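Local coordinates for PhnH (Penicillium herquei, PDB 6JJT), which catalyses the enantioselective intramolecular hydroalkoxylation that closes a prenylated phenalenone to (2'R)-atrovenetin in herqueinone biosynthesis, at the interface of chains A and B. Residues are numbered along the deposited sequence; one frame, centred on the assembly and turned at random. Chains: chain A/B, PhnH.

The interface of chains A and B. Residues chain A 114, 127-129, 148-149; chain B 107, 110, 131.
The indole of B:Trp131 reaches across the subunit boundary and is held at its edge by A:Thr129 and over one face by A:Ile148. Its N-H, at NE1, donates a nearly straight hydrogen bond (166° at H) to the hydroxyl OG1 of A:Thr129, 2.8 Å away and close to the ring plane. A:Thr129 presents this oxygen by placing OG1 between its backbone N and carbonyl carbon (chi1 49°), which sends the methyl CG2 towards B:Tyr110, 3.7 Å from CB of that residue. The branch methyl CG2 of A:Ile148, anti to the backbone N, sits over the middle of the indole, 3.5 Å from CE2 of B:Trp131. Edge bond and methyl cover together should fix the tilt of the indole, and this is the tightly packed part. Around B:Tyr110 the contact is looser, with a poorly ordered partner and water bridges. A:Glu149 lies across one face of the phenol, its side-chain carboxylate modelled roughly parallel to the ring, but the residue is poorly ordered and the fit is doubtful. Water 2 lies 2.8 Å from the phenol OH of B:Tyr110 and appears to link it to OXT, a terminal carboxylate oxygen of A:Glu149. Along the CD2 side of the phenol, the carbonyl O of A:Asn127 meets the ring edge in plane; water 1, 2.8 Å from this O, also joins the carbonyl O of B:Ala107. Repeated by its two-fold twin, the patch helps hold two subunits of the homotetramer together.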
# COMPACT_ATOMS: atom_id res chain seq x y z
N LEU A 114 0.60 -13.42 -2.30
CA LEU A 114 2.03 -13.44 -1.95
C LEU A 114 2.16 -13.80 -0.49
O LEU A 114 1.19 -13.72 0.28
CB LEU A 114 2.64 -12.06 -2.22
CG LEU A 114 2.71 -11.66 -3.71
CD1 LEU A 114 2.92 -10.15 -3.87
CD2 LEU A 114 3.67 -12.47 -4.55
N ASN A 127 8.98 -17.11 -2.45
CA ASN A 127 9.19 -17.05 -3.89
C ASN A 127 7.97 -17.46 -4.68
O ASN A 127 8.09 -17.59 -5.91
CB ASN A 127 10.42 -17.91 -4.26
CG ASN A 127 11.68 -17.30 -3.68
OD1 ASN A 127 11.96 -16.11 -3.85
ND2 ASN A 127 12.52 -18.14 -3.12
N VAL A 128 6.81 -17.63 -4.03
CA VAL A 128 5.61 -18.12 -4.69
C VAL A 128 4.64 -16.99 -5.04
O VAL A 128 4.30 -16.19 -4.17
CB VAL A 128 4.92 -19.21 -3.86
CG1 VAL A 128 3.51 -19.58 -4.40
CG2 VAL A 128 5.83 -20.42 -3.76
N THR A 129 4.14 -17.02 -6.27
CA THR A 129 2.90 -16.30 -6.62
C THR A 129 1.78 -17.33 -6.70
O THR A 129 1.92 -18.28 -7.49
CB THR A 129 3.02 -15.58 -7.97
OG1 THR A 129 3.55 -16.51 -8.94
CG2 THR A 129 3.94 -14.39 -7.89
N ILE A 148 1.53 -20.64 -9.33
CA ILE A 148 1.75 -20.36 -10.78
C ILE A 148 3.24 -20.14 -10.96
O ILE A 148 3.76 -19.25 -10.40
CB ILE A 148 0.98 -19.10 -11.24
CG1 ILE A 148 -0.44 -19.00 -10.69
CG2 ILE A 148 1.04 -18.99 -12.76
CD1 ILE A 148 -1.32 -20.18 -10.96
N GLU A 149 3.84 -20.96 -11.81
CA GLU A 149 5.29 -20.85 -12.10
C GLU A 149 5.57 -21.71 -13.32
O GLU A 149 4.95 -22.70 -13.43
CB GLU A 149 6.05 -21.58 -11.00
CG GLU A 149 6.59 -20.70 -9.93
CD GLU A 149 7.34 -21.49 -8.88
OE1 GLU A 149 6.97 -21.32 -7.74
OE2 GLU A 149 8.35 -22.21 -9.25
OXT GLU A 149 6.48 -21.38 -14.04
N ALA B 107 6.92 -11.82 -6.88
CA ALA B 107 8.01 -12.62 -6.30
C ALA B 107 8.91 -12.94 -7.48
O ALA B 107 8.68 -13.93 -8.19
CB ALA B 107 7.46 -13.86 -5.62
N TYR B 110 8.33 -13.91 -11.03
CA TYR B 110 6.91 -14.14 -11.28
C TYR B 110 6.13 -12.90 -10.86
O TYR B 110 6.29 -12.40 -9.73
CB TYR B 110 6.47 -15.32 -10.41
CG TYR B 110 7.37 -16.51 -10.60
CD1 TYR B 110 7.75 -16.99 -11.84
CD2 TYR B 110 7.83 -17.20 -9.50
CE1 TYR B 110 8.60 -18.09 -12.01
CE2 TYR B 110 8.60 -18.34 -9.64
CZ TYR B 110 9.02 -18.75 -10.87
OH TYR B 110 9.85 -19.86 -10.96
N TRP B 131 -0.84 -12.60 -14.91
CA TRP B 131 0.40 -13.14 -14.35
C TRP B 131 1.41 -13.26 -15.48
O TRP B 131 1.06 -13.70 -16.60
CB TRP B 131 0.14 -14.54 -13.80
CG TRP B 131 1.32 -15.19 -13.12
CD1 TRP B 131 1.59 -15.21 -11.78
CD2 TRP B 131 2.41 -15.89 -13.77
NE1 TRP B 131 2.76 -15.87 -11.54
CE2 TRP B 131 3.29 -16.31 -12.74
CE3 TRP B 131 2.72 -16.20 -15.10
CZ2 TRP B 131 4.44 -17.05 -13.00
CZ3 TRP B 131 3.88 -16.91 -15.36
CH2 TRP B 131 4.72 -17.35 -14.32
O HOH W 1 10.26 -16.19 -7.10
O HOH W 2 9.47 -21.21 -13.36